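Local coordinates for uncharacterized protein (Listeria monocytogenes, PDB 3MAB) that is of unknown function but carries a TfoX C-terminal domain, an all-helical module of the helix-hairpin-helix clan, at residues V50-Y56 against L78-H82. The protein carries 2 engineered substitutions. Sequence-based numbering, arbitrary orientation.
Engineered in segment 50-56: Met52 (natural residue Leu).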
loop_
_atom_site.group_PDB
_atom_site.type_symbol
_atom_site.label_atom_id
_atom_site.label_comp_id
_atom_site.label_asym_id
_atom_site.label_seq_id
_atom_site.Cartn_x
_atom_site.Cartn_y
_atom_site.Cartn_z
ATOM N N VAL B 50 9.557 2.473 -17.492
ATOM C CA VAL B 50 9.039 2.056 -16.166
ATOM C C VAL B 50 10.000 1.039 -15.608
ATOM O O VAL B 50 10.596 0.230 -16.337
ATOM C CB VAL B 50 7.666 1.430 -16.222
ATOM C CG1 VAL B 50 6.647 2.418 -16.742
ATOM C CG2 VAL B 50 7.658 0.150 -17.010
ATOM N N CYS B 51 10.209 1.076 -14.308
ATOM C CA CYS B 51 11.340 0.314 -13.794
ATOM C C CYS B 51 11.071 -0.224 -12.410
ATOM O O CYS B 51 9.916 -0.476 -12.036
ATOM C CB CYS B 51 12.583 1.198 -13.806
ATOM S SG CYS B 51 12.391 2.536 -12.647
ATOM N N MET B 52 12.130 -0.492 -11.660
ATOM C CA MET B 52 11.980 -1.317 -10.491
ATOM C C MET B 52 11.038 -0.705 -9.521
ATOM O O MET B 52 10.264 -1.372 -8.841
ATOM C CB MET B 52 13.344 -1.504 -9.811
ATOM C CG MET B 52 13.386 -2.622 -8.912
ATOM S SD MET B 52 12.960 -4.192 -9.683
ATOM C CE MET B 52 12.102 -4.783 -8.257
ATOM N N SER B 53 11.164 0.603 -9.366
ATOM C CA SER B 53 10.258 1.383 -8.551
ATOM C C SER B 53 8.810 1.096 -8.809
ATOM O O SER B 53 8.055 0.848 -7.849
ATOM C CB SER B 53 10.525 2.878 -8.753
ATOM O OG SER B 53 11.905 3.101 -8.553
ATOM N N GLU B 54 8.406 1.092 -10.067
ATOM C CA GLU B 54 7.026 0.833 -10.420
ATOM C C GLU B 54 6.631 -0.640 -10.078
ATOM O O GLU B 54 5.517 -0.922 -9.623
ATOM C CB GLU B 54 6.746 1.074 -11.903
ATOM C CG GLU B 54 6.514 2.465 -12.322
ATOM C CD GLU B 54 7.752 3.181 -12.752
ATOM O OE1 GLU B 54 7.575 4.274 -13.298
ATOM O OE2 GLU B 54 8.871 2.679 -12.565
ATOM N N LEU B 55 7.534 -1.599 -10.299
ATOM C CA LEU B 55 7.241 -2.997 -9.963
ATOM C C LEU B 55 7.022 -3.230 -8.492
ATOM O O LEU B 55 6.080 -3.877 -8.078
ATOM C CB LEU B 55 8.380 -3.885 -10.500
ATOM C CG LEU B 55 8.249 -5.381 -10.320
ATOM C CD1 LEU B 55 6.919 -5.929 -10.884
ATOM C CD2 LEU B 55 9.409 -6.078 -10.944
ATOM N N TYR B 56 7.908 -2.698 -7.669
ATOM C CA TYR B 56 7.692 -2.716 -6.236
ATOM C C TYR B 56 6.379 -2.068 -5.851
ATOM O O TYR B 56 5.657 -2.612 -4.980
ATOM C CB TYR B 56 8.851 -2.015 -5.514
ATOM C CG TYR B 56 10.159 -2.772 -5.310
ATOM C CD1 TYR B 56 10.268 -4.127 -5.495
ATOM C CD2 TYR B 56 11.260 -2.093 -4.836
ATOM C CE1 TYR B 56 11.499 -4.802 -5.309
ATOM C CE2 TYR B 56 12.496 -2.787 -4.654
ATOM C CZ TYR B 56 12.551 -4.112 -4.874
ATOM O OH TYR B 56 13.765 -4.720 -4.640
ATOM N N LEU B 78 11.211 -10.055 -7.411
ATOM C CA LEU B 78 10.835 -9.033 -8.348
ATOM C C LEU B 78 12.083 -8.526 -9.046
ATOM O O LEU B 78 12.057 -8.256 -10.248
ATOM C CB LEU B 78 10.093 -7.898 -7.622
ATOM C CG LEU B 78 8.744 -8.299 -7.035
ATOM C CD1 LEU B 78 8.225 -7.165 -6.190
ATOM C CD2 LEU B 78 7.706 -8.705 -8.042
ATOM N N LYS B 79 13.163 -8.354 -8.306
ATOM C CA LYS B 79 14.441 -7.915 -8.906
ATOM C C LYS B 79 14.943 -8.909 -9.940
ATOM O O LYS B 79 15.419 -8.494 -11.030
ATOM C CB LYS B 79 15.494 -7.726 -7.825
ATOM C CG LYS B 79 16.734 -7.163 -8.375
ATOM C CD LYS B 79 17.791 -6.855 -7.311
ATOM C CE LYS B 79 17.569 -5.507 -6.639
ATOM N NZ LYS B 79 18.832 -4.943 -6.059
ATOM N N LYS B 80 14.836 -10.189 -9.664
ATOM C CA LYS B 80 15.282 -11.194 -10.638
ATOM C C LYS B 80 14.462 -11.049 -11.915
ATOM O O LYS B 80 14.998 -11.147 -13.008
ATOM C CB LYS B 80 15.151 -12.585 -10.070
ATOM C CG LYS B 80 16.111 -12.903 -9.016
ATOM C CD LYS B 80 17.556 -12.428 -9.257
ATOM C CE LYS B 80 18.187 -11.922 -7.927
ATOM N NZ LYS B 80 17.393 -10.815 -7.268
ATOM N N PHE B 81 13.171 -10.884 -11.809
ATOM C CA PHE B 81 12.253 -10.718 -12.956
ATOM C C PHE B 81 12.639 -9.477 -13.733
ATOM O O PHE B 81 12.868 -9.529 -14.944
ATOM C CB PHE B 81 10.826 -10.701 -12.464
ATOM C CG PHE B 81 9.820 -10.263 -13.481
ATOM C CD1 PHE B 81 9.529 -11.035 -14.610
ATOM C CD2 PHE B 81 9.197 -9.075 -13.333
ATOM C CE1 PHE B 81 8.589 -10.612 -15.519
ATOM C CE2 PHE B 81 8.253 -8.645 -14.253
ATOM C CZ PHE B 81 7.961 -9.433 -15.322
ATOM N N HIS B 82 12.825 -8.367 -13.068
ATOM C CA HIS B 82 13.116 -7.152 -13.740
ATOM C C HIS B 82 14.466 -7.222 -14.446
ATOM O O HIS B 82 14.604 -6.774 -15.582
ATOM C CB HIS B 82 13.099 -5.982 -12.772
ATOM C CG HIS B 82 13.278 -4.679 -13.450
ATOM N ND1 HIS B 82 14.467 -3.985 -13.395
ATOM C CD2 HIS B 82 12.454 -3.947 -14.228
ATOM C CE1 HIS B 82 14.357 -2.870 -14.110
ATOM N NE2 HIS B 82 13.158 -2.839 -14.650
HETATM O O HOH W 1 12.675 -1.029 -16.664
#
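Val50 reaches His82 through a water, which donates to Val50 O at a short 2.5 Å and lies 2.8 Å from His82 NE2, at the edge of the imidazole and in its plane. The valine side chain turns instead to Phe40 and Trp44 of helix 28-46. At Cys51, the N-cap of helix 52-63, CA lies 3.7 Å from His82 NE2; its backbone N donates to Glu54 OE2 in a nearly straight bond (2.7 Å, 169°), which ties the residue before the helix to the first turn. The backbone N of Met52 lies above one face of the imidazole, displaced toward the rim. Met52, an engineered residue in place of leucine, sends CG anti to its backbone N (chi1 -161°) and then bends, which brings SD to 3.6 Å from His82 CB and CE against Leu78 CB. SD also stands 4.4 Å from the centroid of the His82 ring, neither face-on nor edge-on. Leu55 is directed toward segment 78-82: its CD2 lies against Leu78 O (3.5 Å) and CB and at the edge of the Phe81 ring, while Phe40 and Leu41 of helix 28-46 pack on Leu55 and Phe81 respectively. Tyr56 presents the CD1 edge of its ring to Leu78 CD1, 3.7 Å away. Without direct hydrogen bonds, side-chain fit carries this obliquely antiparallel pairing (136°), while the water gives the imidazole edge a polar partner at the N-terminal end of helix 52-63.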